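Local coordinates for HcgC (Methanococcus maripaludis S2, PDB 5O4J), which is a SAM-dependent C-methyltransferase that probably methylates a pyridinol precursor during biosynthesis of the cofactor of [Fe]-hydrogenase, at residues 39-50 with 61-72; 73-81 with 212-221. All coordinates share one frame; numbering follows the deposited sequence.

Interaction 1 pairs two neighbouring parallel strands of the central sheet, and interaction 2 packs the loop that follows the second of them against the junction of two helices some 130 residues farther along the chain. Their centres lie about 21 Å apart, yet they meet at S-adenosyl-L-homocysteine: Asp72, closing 61-72, accepts from both ribose hydroxyls, while Ile73, Gln74, Leu77 and Phe213 of interaction 2 line the same ligand. The two contacts touch through packing, with Asp72 OD1 3.4 Å from Leu77 CD1 and Ala50 CB 3.8 Å from Ile80 CG2. Interaction 1 thus brings the carboxylate that binds both ribose hydroxyls, and interaction 2 adds mainly carbon contacts beside the ribose and adenine.

Interaction 1 (39-50 with 61-72); sequences GEEFKQAIVFGA and LLKDCEEVIIVD. With SAH (S-adenosyl-L-homocysteine), chain E.
Val47 and Ile70 stand on one face of a parallel strand pair, and their side chains meet at an angle, Val47 CG1 lying 3.8 Å from Ile70 CD1. The other branch of Val47, CG2, reaches Leu61 CD1 at 3.7 Å; with CG1 anti to the backbone N (chi1 179°), the two methyls serve different partners. On the opposite face Phe48 and Val71 lie alongside each other, and Phe48 CD1 approaches Val71 CB at 3.8 Å. The same ring turns its edge to the adenine carbon C2 of S-adenosyl-L-homocysteine. Gln44 and Glu67 also run side by side: NE2 of Gln44 donates to OE2 of Glu67 at 3.0 Å, in the amide plane but from above the carboxylate plane. Asn105 N donates to Gln44 OE1, and NE2 also donates to Ser103 O. Strands 42-48 and 65-72, joined through helix 54-60, form the beta-alpha-beta unit of a Rossmann-like fold, its ligand end marked by Gly49 and Asp72. There Asp72 OD1 accepts from ribose O2' at 2.7 Å, and OD2 from O3' at 2.7 Å. OD2 also takes Ala50 N at 2.9 Å through its anti lone pair, which ties the carboxylate to the neighbouring strand's loop.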
loop_
_atom_site.group_PDB
_atom_site.type_symbol
_atom_site.label_atom_id
_atom_site.label_comp_id
_atom_site.label_asym_id
_atom_site.label_seq_id
_atom_site.Cartn_x
_atom_site.Cartn_y
_atom_site.Cartn_z
ATOM N N GLY A 39 -31.449 -4.905 -26.286
ATOM C CA GLY A 39 -31.725 -5.354 -27.637
ATOM C C GLY A 39 -32.509 -4.385 -28.487
ATOM O O GLY A 39 -32.923 -4.750 -29.592
ATOM N N GLU A 40 -32.733 -3.164 -28.011
ATOM C CA GLU A 40 -33.438 -2.172 -28.812
ATOM C C GLU A 40 -32.638 -1.838 -30.067
ATOM O O GLU A 40 -31.407 -1.739 -30.040
ATOM C CB GLU A 40 -33.700 -0.905 -27.990
ATOM C CG GLU A 40 -34.545 0.134 -28.730
ATOM C CD GLU A 40 -35.061 1.257 -27.841
ATOM O OE1 GLU A 40 -34.824 1.230 -26.618
ATOM O OE2 GLU A 40 -35.726 2.170 -28.374
ATOM N N GLU A 41 -33.347 -1.684 -31.176
ATOM C CA GLU A 41 -32.745 -1.333 -32.450
ATOM C C GLU A 41 -32.951 0.151 -32.718
ATOM O O GLU A 41 -33.972 0.734 -32.341
ATOM C CB GLU A 41 -33.350 -2.183 -33.570
ATOM C CG GLU A 41 -32.922 -3.644 -33.493
ATOM C CD GLU A 41 -33.644 -4.533 -34.486
ATOM O OE1 GLU A 41 -34.496 -4.029 -35.242
ATOM O OE2 GLU A 41 -33.349 -5.744 -34.515
ATOM N N PHE A 42 -31.962 0.757 -33.372
ATOM C CA PHE A 42 -31.929 2.195 -33.574
ATOM C C PHE A 42 -31.582 2.494 -35.025
ATOM O O PHE A 42 -30.841 1.748 -35.670
ATOM C CB PHE A 42 -30.895 2.866 -32.651
ATOM C CG PHE A 42 -31.166 2.663 -31.185
ATOM C CD1 PHE A 42 -31.975 3.547 -30.480
ATOM C CD2 PHE A 42 -30.627 1.584 -30.516
ATOM C CE1 PHE A 42 -32.230 3.349 -29.130
ATOM C CE2 PHE A 42 -30.877 1.382 -29.169
ATOM C CZ PHE A 42 -31.669 2.264 -28.473
ATOM N N LYS A 43 -32.107 3.615 -35.524
ATOM C CA LYS A 43 -31.823 4.026 -36.892
ATOM C C LYS A 43 -30.479 4.728 -36.991
ATOM O O LYS A 43 -29.743 4.534 -37.967
ATOM C CB LYS A 43 -32.935 4.944 -37.406
ATOM C CG LYS A 43 -34.211 4.205 -37.782
ATOM C CD LYS A 43 -35.354 5.170 -38.071
ATOM C CE LYS A 43 -36.562 4.447 -38.651
ATOM N NZ LYS A 43 -37.215 3.546 -37.658
ATOM N N GLN A 44 -30.138 5.544 -35.995
ATOM C CA GLN A 44 -28.917 6.337 -36.062
ATOM C C GLN A 44 -28.373 6.573 -34.664
ATOM O O GLN A 44 -29.028 7.210 -33.833
ATOM C CB GLN A 44 -29.186 7.665 -36.760
ATOM C CG GLN A 44 -27.961 8.547 -36.893
ATOM C CD GLN A 44 -28.293 9.885 -37.501
ATOM O OE1 GLN A 44 -28.832 10.763 -36.832
ATOM N NE2 GLN A 44 -27.997 10.040 -38.784
ATOM N N ALA A 45 -27.168 6.078 -34.417
ATOM C CA ALA A 45 -26.480 6.283 -33.154
ATOM C C ALA A 45 -25.335 7.257 -33.370
ATOM O O ALA A 45 -24.591 7.143 -34.348
ATOM C CB ALA A 45 -25.945 4.966 -32.592
ATOM N N ILE A 46 -25.206 8.223 -32.466
ATOM C CA ILE A 46 -24.078 9.147 -32.464
ATOM C C ILE A 46 -23.317 8.961 -31.161
ATOM O O ILE A 46 -23.904 9.023 -30.074
ATOM C CB ILE A 46 -24.530 10.605 -32.652
ATOM C CG1 ILE A 46 -25.075 10.766 -34.073
ATOM C CG2 ILE A 46 -23.362 11.567 -32.395
ATOM C CD1 ILE A 46 -25.361 12.188 -34.507
ATOM N N VAL A 47 -22.018 8.708 -31.281
ATOM C CA VAL A 47 -21.127 8.486 -30.151
ATOM C C VAL A 47 -20.107 9.615 -30.143
ATOM O O VAL A 47 -19.377 9.802 -31.126
ATOM C CB VAL A 47 -20.431 7.121 -30.248
ATOM C CG1 VAL A 47 -19.475 6.913 -29.077
ATOM C CG2 VAL A 47 -21.464 6.010 -30.329
ATOM N N PHE A 48 -20.059 10.366 -29.042
ATOM C CA PHE A 48 -19.080 11.434 -28.867
ATOM C C PHE A 48 -17.867 10.887 -28.122
ATOM O O PHE A 48 -18.005 10.328 -27.027
ATOM C CB PHE A 48 -19.675 12.615 -28.099
ATOM C CG PHE A 48 -20.735 13.362 -28.849
ATOM C CD1 PHE A 48 -20.401 14.392 -29.706
ATOM C CD2 PHE A 48 -22.070 13.041 -28.681
ATOM C CE1 PHE A 48 -21.376 15.082 -30.398
ATOM C CE2 PHE A 48 -23.049 13.731 -29.367
ATOM C CZ PHE A 48 -22.703 14.752 -30.220
ATOM N N GLY A 49 -16.683 11.052 -28.716
ATOM C CA GLY A 49 -15.441 10.652 -28.086
ATOM C C GLY A 49 -14.895 9.349 -28.632
ATOM O O GLY A 49 -15.312 8.269 -28.213
ATOM N N ALA A 50 -13.966 9.446 -29.582
ATOM C CA ALA A 50 -13.418 8.254 -30.228
ATOM C C ALA A 50 -12.401 7.552 -29.336
ATOM O O ALA A 50 -12.336 6.319 -29.307
ATOM C CB ALA A 50 -12.784 8.629 -31.566
ATOM N N LEU A 61 -22.083 -1.262 -31.593
ATOM C CA LEU A 61 -23.455 -0.839 -31.852
ATOM C C LEU A 61 -23.947 -1.227 -33.242
ATOM O O LEU A 61 -25.153 -1.151 -33.497
ATOM C CB LEU A 61 -23.571 0.677 -31.700
ATOM C CG LEU A 61 -23.276 1.253 -30.317
ATOM C CD1 LEU A 61 -23.235 2.760 -30.424
ATOM C CD2 LEU A 61 -24.314 0.804 -29.293
ATOM N N LEU A 62 -23.051 -1.643 -34.136
ATOM C CA LEU A 62 -23.432 -1.891 -35.524
ATOM C C LEU A 62 -24.509 -2.957 -35.649
ATOM O O LEU A 62 -25.320 -2.908 -36.583
ATOM C CB LEU A 62 -22.198 -2.285 -36.332
ATOM C CG LEU A 62 -21.200 -1.153 -36.570
ATOM C CD1 LEU A 62 -19.897 -1.714 -37.079
ATOM C CD2 LEU A 62 -21.778 -0.158 -37.561
ATOM N N LYS A 63 -24.533 -3.932 -34.740
ATOM C CA LYS A 63 -25.505 -5.014 -34.850
ATOM C C LYS A 63 -26.929 -4.475 -34.811
ATOM O O LYS A 63 -27.751 -4.795 -35.678
ATOM C CB LYS A 63 -25.278 -6.038 -33.738
ATOM C CG LYS A 63 -26.253 -7.218 -33.767
ATOM C CD LYS A 63 -26.349 -7.879 -32.405
ATOM C CE LYS A 63 -27.521 -8.839 -32.335
ATOM N NZ LYS A 63 -27.665 -9.433 -30.978
ATOM N N ASP A 64 -27.233 -3.642 -33.821
ATOM C CA ASP A 64 -28.591 -3.175 -33.596
ATOM C C ASP A 64 -28.847 -1.755 -34.079
ATOM O O ASP A 64 -29.999 -1.307 -34.031
ATOM C CB ASP A 64 -28.927 -3.258 -32.106
ATOM C CG ASP A 64 -29.039 -4.688 -31.616
ATOM O OD1 ASP A 64 -29.222 -5.590 -32.457
ATOM O OD2 ASP A 64 -28.968 -4.901 -30.390
ATOM N N CYS A 65 -27.824 -1.044 -34.544
ATOM C CA CYS A 65 -27.968 0.327 -35.017
ATOM C C CYS A 65 -27.673 0.356 -36.511
ATOM O O CYS A 65 -26.599 -0.075 -36.941
ATOM C CB CYS A 65 -27.028 1.268 -34.261
ATOM S SG CYS A 65 -27.333 1.346 -32.488
ATOM N N GLU A 66 -28.631 0.859 -37.296
ATOM C CA GLU A 66 -28.475 0.883 -38.750
ATOM C C GLU A 66 -27.292 1.750 -39.173
ATOM O O GLU A 66 -26.492 1.352 -40.027
ATOM C CB GLU A 66 -29.763 1.393 -39.399
ATOM C CG GLU A 66 -30.939 0.431 -39.295
ATOM C CD GLU A 66 -32.206 0.979 -39.935
ATOM O OE1 GLU A 66 -32.100 1.721 -40.936
ATOM O OE2 GLU A 66 -33.308 0.669 -39.434
ATOM N N GLU A 67 -27.148 2.918 -38.560
ATOM C CA GLU A 67 -26.040 3.823 -38.832
ATOM C C GLU A 67 -25.396 4.214 -37.514
ATOM O O GLU A 67 -26.094 4.514 -36.541
ATOM C CB GLU A 67 -26.514 5.077 -39.568
ATOM C CG GLU A 67 -25.394 5.988 -40.050
ATOM C CD GLU A 67 -25.916 7.274 -40.664
ATOM O OE1 GLU A 67 -25.200 7.876 -41.490
ATOM O OE2 GLU A 67 -27.049 7.683 -40.323
ATOM N N VAL A 68 -24.067 4.185 -37.478
ATOM C CA VAL A 68 -23.310 4.562 -36.293
ATOM C C VAL A 68 -22.304 5.625 -36.699
ATOM O O VAL A 68 -21.505 5.408 -37.616
ATOM C CB VAL A 68 -22.604 3.362 -35.641
ATOM C CG1 VAL A 68 -21.808 3.819 -34.416
ATOM C CG2 VAL A 68 -23.627 2.307 -35.244
ATOM N N ILE A 69 -22.345 6.765 -36.021
ATOM C CA ILE A 69 -21.446 7.878 -36.279
ATOM C C ILE A 69 -20.633 8.152 -35.027
ATOM O O ILE A 69 -21.194 8.290 -33.935
ATOM C CB ILE A 69 -22.216 9.140 -36.686
ATOM C CG1 ILE A 69 -23.103 8.857 -37.901
ATOM C CG2 ILE A 69 -21.238 10.271 -36.957
ATOM C CD1 ILE A 69 -24.211 9.853 -38.072
ATOM N N ILE A 70 -19.319 8.244 -35.190
ATOM C CA ILE A 70 -18.420 8.716 -34.144
ATOM C C ILE A 70 -18.138 10.184 -34.408
ATOM O O ILE A 70 -17.793 10.560 -35.534
ATOM C CB ILE A 70 -17.110 7.908 -34.123
ATOM C CG1 ILE A 70 -17.294 6.593 -33.357
ATOM C CG2 ILE A 70 -15.953 8.743 -33.533
ATOM C CD1 ILE A 70 -16.877 6.646 -31.887
ATOM N N VAL A 71 -18.263 11.010 -33.373
ATOM C CA VAL A 71 -17.938 12.425 -33.459
ATOM C C VAL A 71 -16.793 12.691 -32.503
ATOM O O VAL A 71 -16.851 12.287 -31.338
ATOM C CB VAL A 71 -19.137 13.328 -33.127
ATOM C CG1 VAL A 71 -18.718 14.806 -33.159
ATOM C CG2 VAL A 71 -20.284 13.057 -34.083
ATOM N N ASP A 72 -15.753 13.360 -32.998
ATOM C CA ASP A 72 -14.667 13.783 -32.138
ATOM C C ASP A 72 -14.215 15.174 -32.537
ATOM O O ASP A 72 -14.187 15.515 -33.723
ATOM C CB ASP A 72 -13.482 12.828 -32.188
ATOM C CG ASP A 72 -12.643 12.901 -30.922
ATOM O OD1 ASP A 72 -11.900 13.889 -30.753
ATOM O OD2 ASP A 72 -12.780 11.995 -30.072
HETATM N N SAH E . -13.963 8.209 -21.136
HETATM C CA SAH E . -13.085 7.803 -22.274
HETATM C CB SAH E . -11.987 8.848 -22.468
HETATM C CG SAH E . -12.514 10.088 -23.187
HETATM S SD SAH E . -11.219 11.248 -23.547
HETATM C C SAH E . -12.438 6.469 -22.032
HETATM O O SAH E . -11.650 6.017 -22.900
HETATM O OXT SAH E . -12.703 5.883 -20.975
HETATM C "C5'" SAH E . -12.101 12.495 -24.438
HETATM C "C4'" SAH E . -12.363 12.123 -25.894
HETATM O "O4'" SAH E . -13.454 12.919 -26.374
HETATM C "C3'" SAH E . -11.182 12.468 -26.779
HETATM O "O3'" SAH E . -11.126 11.608 -27.929
HETATM C "C2'" SAH E . -11.491 13.897 -27.155
HETATM O "O2'" SAH E . -10.818 14.360 -28.331
HETATM C "C1'" SAH E . -12.986 13.844 -27.360
HETATM N N9 SAH E . -13.674 15.120 -27.110
HETATM C C8 SAH E . -13.403 16.011 -26.128
HETATM N N7 SAH E . -14.277 17.047 -26.199
HETATM C C5 SAH E . -15.118 16.793 -27.221
HETATM C C6 SAH E . -16.278 17.468 -27.834
HETATM N N6 SAH E . -16.710 18.653 -27.347
HETATM N N1 SAH E . -16.870 16.866 -28.885
HETATM C C2 SAH E . -16.456 15.687 -29.371
HETATM N N3 SAH E . -15.405 15.016 -28.870
HETATM C C4 SAH E . -14.721 15.521 -27.815
HETATM O O HOH W 1 -31.948 -6.691 -31.196
HETATM O O HOH W 2 -29.121 -2.830 -28.827
HETATM O O HOH W 3 -30.587 -6.567 -34.629
#

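Interaction 2 (73-81 with 212-221); sequences IQPHLKDIL and VFHEKNVKKF. With SAH (S-adenosyl-L-homocysteine), chain E.
This is a mostly apolar packing contact between the 3-10 turn that follows strand 65-72 and the junction of helices 208-213 and 218-225, pinned by one direct hydrogen bond. His76 NE2 donates to Val212 O at 2.7 Å, bent at 141° and with the oxygen 22° out of the ring plane. Lys216 lays its aliphatic chain over one imidazole face, a CH-pi contact with CB 3.9 Å from the ring centroid; Leu77 CG lies over the other. A chi1 of 79° sets CG between the backbone N and carbonyl carbon of His76, and the ring reaches the helix junction from there. Replacing His76 by alanine is likely to leave Val212 O without this donor and to open a gap beneath the Lys216 chain. Leu77 divides its methyls, CD2 meeting Val212 CG1 at 3.7 Å and CD1 meeting Phe213 CE1 at 3.9 Å. Val218 CG1 packs on Ile80 CG1 at 3.9 Å, while a water bridges Asp79 OD2 to Lys216 O and Val218 N. Phe213 presents its edge to ribose O2' and O3', and Tyr51 packs edge-to-face with it. Leu77 CD1 comes within 3.3 Å of O3', forming part of the ribose pocket at the strand-end loop of a Rossmann-like methyltransferase.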
loop_
_atom_site.group_PDB
_atom_site.type_symbol
_atom_site.label_atom_id
_atom_site.label_comp_id
_atom_site.label_asym_id
_atom_site.label_seq_id
_atom_site.Cartn_x
_atom_site.Cartn_y
_atom_site.Cartn_z
ATOM N N ILE A 73 -13.873 15.972 -31.527
ATOM C CA ILE A 73 -13.360 17.313 -31.763
ATOM C C ILE A 73 -12.012 17.279 -32.468
ATOM O O ILE A 73 -11.633 18.255 -33.120
ATOM C CB ILE A 73 -13.298 18.078 -30.422
ATOM C CG1 ILE A 73 -13.127 19.581 -30.666
ATOM C CG2 ILE A 73 -12.178 17.545 -29.523
ATOM C CD1 ILE A 73 -13.431 20.414 -29.436
ATOM N N GLN A 74 -11.286 16.157 -32.378
ATOM C CA GLN A 74 -9.989 15.998 -33.021
ATOM C C GLN A 74 -10.167 15.292 -34.357
ATOM O O GLN A 74 -10.466 14.086 -34.369
ATOM C CB GLN A 74 -9.045 15.192 -32.128
ATOM C CG GLN A 74 -8.772 15.808 -30.771
ATOM C CD GLN A 74 -7.723 16.905 -30.833
ATOM O OE1 GLN A 74 -6.806 16.859 -31.656
ATOM N NE2 GLN A 74 -7.848 17.895 -29.954
ATOM N N PRO A 75 -9.996 15.968 -35.496
ATOM C CA PRO A 75 -10.195 15.272 -36.777
ATOM C C PRO A 75 -9.248 14.104 -37.000
ATOM O O PRO A 75 -9.640 13.135 -37.662
ATOM C CB PRO A 75 -9.990 16.383 -37.821
ATOM C CG PRO A 75 -9.294 17.477 -37.115
ATOM C CD PRO A 75 -9.728 17.404 -35.688
ATOM N N HIS A 76 -8.021 14.146 -36.475
ATOM C CA HIS A 76 -7.089 13.054 -36.746
ATOM C C HIS A 76 -7.500 11.752 -36.074
ATOM O O HIS A 76 -6.966 10.695 -36.429
ATOM C CB HIS A 76 -5.664 13.437 -36.321
ATOM C CG HIS A 76 -5.408 13.312 -34.854
ATOM N ND1 HIS A 76 -5.823 14.259 -33.942
ATOM C CD2 HIS A 76 -4.748 12.365 -34.142
ATOM C CE1 HIS A 76 -5.444 13.892 -32.729
ATOM N NE2 HIS A 76 -4.787 12.750 -32.824
ATOM N N LEU A 77 -8.449 11.787 -35.140
ATOM C CA LEU A 77 -8.872 10.538 -34.522
ATOM C C LEU A 77 -9.721 9.678 -35.444
ATOM O O LEU A 77 -10.099 8.569 -35.048
ATOM C CB LEU A 77 -9.617 10.823 -33.221
ATOM C CG LEU A 77 -8.681 11.058 -32.033
ATOM C CD1 LEU A 77 -9.480 11.498 -30.827
ATOM C CD2 LEU A 77 -7.866 9.805 -31.698
ATOM N N LYS A 78 -10.013 10.137 -36.663
ATOM C CA LYS A 78 -10.540 9.227 -37.672
ATOM C C LYS A 78 -9.649 8.002 -37.820
ATOM O O LYS A 78 -10.134 6.919 -38.164
ATOM C CB LYS A 78 -10.671 9.941 -39.019
ATOM C CG LYS A 78 -9.364 10.550 -39.534
ATOM C CD LYS A 78 -9.433 10.854 -41.023
ATOM C CE LYS A 78 -8.508 11.999 -41.412
ATOM N NZ LYS A 78 -7.070 11.716 -41.137
ATOM N N ASP A 79 -8.345 8.154 -37.555
ATOM C CA ASP A 79 -7.393 7.057 -37.676
ATOM C C ASP A 79 -7.578 5.981 -36.611
ATOM O O ASP A 79 -6.989 4.907 -36.743
ATOM C CB ASP A 79 -5.947 7.581 -37.596
ATOM C CG ASP A 79 -5.635 8.647 -38.635
ATOM O OD1 ASP A 79 -6.172 8.559 -39.755
ATOM O OD2 ASP A 79 -4.813 9.555 -38.339
ATOM N N ILE A 80 -8.336 6.248 -35.543
ATOM C CA ILE A 80 -8.507 5.268 -34.473
ATOM C C ILE A 80 -9.724 4.366 -34.672
ATOM O O ILE A 80 -10.010 3.534 -33.800
ATOM C CB ILE A 80 -8.546 5.958 -33.091
ATOM C CG1 ILE A 80 -8.024 5.002 -32.008
ATOM C CG2 ILE A 80 -9.952 6.439 -32.715
ATOM C CD1 ILE A 80 -7.584 5.701 -30.725
ATOM N N LEU A 81 -10.470 4.518 -35.764
ATOM C CA LEU A 81 -11.584 3.609 -36.011
ATOM C C LEU A 81 -11.102 2.285 -36.598
ATOM O O LEU A 81 -10.094 2.219 -37.307
ATOM C CB LEU A 81 -12.614 4.231 -36.957
ATOM C CG LEU A 81 -13.174 5.605 -36.586
ATOM C CD1 LEU A 81 -14.316 5.955 -37.527
ATOM C CD2 LEU A 81 -13.606 5.676 -35.133
ATOM N N VAL A 212 -1.230 10.284 -28.746
ATOM C CA VAL A 212 -2.475 10.494 -29.479
ATOM C C VAL A 212 -2.765 11.977 -29.660
ATOM O O VAL A 212 -3.137 12.414 -30.753
ATOM C CB VAL A 212 -3.653 9.804 -28.766
ATOM C CG1 VAL A 212 -4.956 10.104 -29.503
ATOM C CG2 VAL A 212 -3.434 8.306 -28.694
ATOM N N PHE A 213 -2.667 12.762 -28.584
ATOM C CA PHE A 213 -3.232 14.108 -28.585
ATOM C C PHE A 213 -2.218 15.221 -28.766
ATOM O O PHE A 213 -2.614 16.322 -29.150
ATOM C CB PHE A 213 -4.014 14.346 -27.296
ATOM C CG PHE A 213 -5.235 13.522 -27.227
ATOM C CD1 PHE A 213 -6.382 13.939 -27.868
ATOM C CD2 PHE A 213 -5.218 12.279 -26.602
ATOM C CE1 PHE A 213 -7.509 13.157 -27.862
ATOM C CE2 PHE A 213 -6.351 11.488 -26.587
ATOM C CZ PHE A 213 -7.497 11.921 -27.220
ATOM N N HIS A 214 -0.943 14.974 -28.490
ATOM C CA HIS A 214 0.098 15.970 -28.697
ATOM C C HIS A 214 0.925 15.683 -29.942
ATOM O O HIS A 214 1.038 16.545 -30.810
ATOM C CB HIS A 214 0.983 16.036 -27.451
ATOM C CG HIS A 214 0.235 16.431 -26.218
ATOM N ND1 HIS A 214 0.715 16.206 -24.946
ATOM C CD2 HIS A 214 -0.973 17.027 -26.066
ATOM C CE1 HIS A 214 -0.160 16.657 -24.064
ATOM N NE2 HIS A 214 -1.194 17.155 -24.717
ATOM N N GLU A 215 1.430 14.458 -30.084
ATOM C CA GLU A 215 2.116 14.057 -31.312
ATOM C C GLU A 215 1.147 13.767 -32.449
ATOM O O GLU A 215 1.529 13.876 -33.619
ATOM C CB GLU A 215 2.965 12.812 -31.028
ATOM C CG GLU A 215 4.047 13.031 -29.979
ATOM C CD GLU A 215 4.680 11.724 -29.527
ATOM O OE1 GLU A 215 5.275 11.699 -28.430
ATOM O OE2 GLU A 215 4.576 10.728 -30.268
ATOM N N LYS A 216 -0.107 13.461 -32.120
ATOM C CA LYS A 216 -1.174 13.206 -33.090
ATOM C C LYS A 216 -0.823 12.078 -34.058
ATOM O O LYS A 216 -1.046 12.163 -35.269
ATOM C CB LYS A 216 -1.536 14.498 -33.828
ATOM C CG LYS A 216 -2.064 15.563 -32.877
ATOM C CD LYS A 216 -2.677 16.731 -33.622
ATOM C CE LYS A 216 -3.566 17.548 -32.710
ATOM N NZ LYS A 216 -2.795 18.181 -31.614
ATOM N N ASN A 217 -0.332 10.976 -33.492
ATOM C CA ASN A 217 0.094 9.811 -34.263
ATOM C C ASN A 217 -0.591 8.578 -33.679
ATOM O O ASN A 217 -0.056 7.925 -32.782
ATOM C CB ASN A 217 1.600 9.676 -34.266
ATOM C CG ASN A 217 2.076 8.638 -35.258
ATOM O OD1 ASN A 217 1.320 7.743 -35.649
ATOM N ND2 ASN A 217 3.325 8.749 -35.675
ATOM N N VAL A 218 -1.795 8.274 -34.175
ATOM C CA VAL A 218 -2.541 7.128 -33.665
ATOM C C VAL A 218 -1.795 5.830 -33.940
ATOM O O VAL A 218 -1.768 4.923 -33.103
ATOM C CB VAL A 218 -3.955 7.106 -34.273
ATOM C CG1 VAL A 218 -4.692 5.796 -33.915
ATOM C CG2 VAL A 218 -4.737 8.313 -33.805
ATOM N N LYS A 219 -1.197 5.710 -35.122
ATOM C CA LYS A 219 -0.502 4.475 -35.470
ATOM C C LYS A 219 0.612 4.174 -34.472
ATOM O O LYS A 219 0.765 3.031 -34.019
ATOM C CB LYS A 219 0.041 4.592 -36.890
ATOM C CG LYS A 219 0.766 3.366 -37.401
ATOM C CD LYS A 219 1.235 3.623 -38.824
ATOM C CE LYS A 219 2.087 2.492 -39.361
ATOM N NZ LYS A 219 2.505 2.783 -40.757
ATOM N N LYS A 220 1.389 5.197 -34.108
ATOM C CA LYS A 220 2.420 5.048 -33.085
ATOM C C LYS A 220 1.817 4.633 -31.749
ATOM O O LYS A 220 2.355 3.758 -31.053
ATOM C CB LYS A 220 3.186 6.371 -32.954
ATOM C CG LYS A 220 4.401 6.353 -32.031
ATOM C CD LYS A 220 5.098 7.717 -32.068
ATOM C CE LYS A 220 6.213 7.839 -31.043
ATOM N NZ LYS A 220 5.740 8.216 -29.694
ATOM N N PHE A 221 0.691 5.252 -31.379
ATOM C CA PHE A 221 -0.006 4.904 -30.143
ATOM C C PHE A 221 -0.368 3.425 -30.121
ATOM O O PHE A 221 -0.140 2.731 -29.128
ATOM C CB PHE A 221 -1.255 5.768 -30.005
ATOM C CG PHE A 221 -2.225 5.290 -28.953
ATOM C CD1 PHE A 221 -1.943 5.445 -27.606
ATOM C CD2 PHE A 221 -3.434 4.734 -29.319
ATOM C CE1 PHE A 221 -2.846 5.028 -26.637
ATOM C CE2 PHE A 221 -4.351 4.314 -28.354
ATOM C CZ PHE A 221 -4.053 4.456 -27.013
HETATM N N SAH E . -13.963 8.209 -21.136
HETATM C CA SAH E . -13.085 7.803 -22.274
HETATM C CB SAH E . -11.987 8.848 -22.468
HETATM C CG SAH E . -12.514 10.088 -23.187
HETATM S SD SAH E . -11.219 11.248 -23.547
HETATM C C SAH E . -12.438 6.469 -22.032
HETATM O O SAH E . -11.650 6.017 -22.900
HETATM O OXT SAH E . -12.703 5.883 -20.975
HETATM C "C5'" SAH E . -12.101 12.495 -24.438
HETATM C "C4'" SAH E . -12.363 12.123 -25.894
HETATM O "O4'" SAH E . -13.454 12.919 -26.374
HETATM C "C3'" SAH E . -11.182 12.468 -26.779
HETATM O "O3'" SAH E . -11.126 11.608 -27.929
HETATM C "C2'" SAH E . -11.491 13.897 -27.155
HETATM O "O2'" SAH E . -10.818 14.360 -28.331
HETATM C "C1'" SAH E . -12.986 13.844 -27.360
HETATM N N9 SAH E . -13.674 15.120 -27.110
HETATM C C8 SAH E . -13.403 16.011 -26.128
HETATM N N7 SAH E . -14.277 17.047 -26.199
HETATM C C5 SAH E . -15.118 16.793 -27.221
HETATM C C6 SAH E . -16.278 17.468 -27.834
HETATM N N6 SAH E . -16.710 18.653 -27.347
HETATM N N1 SAH E . -16.870 16.866 -28.885
HETATM C C2 SAH E . -16.456 15.687 -29.371
HETATM N N3 SAH E . -15.405 15.016 -28.870
HETATM C C4 SAH E . -14.721 15.521 -27.815
HETATM O O HOH W 4 -2.732 9.923 -36.292
#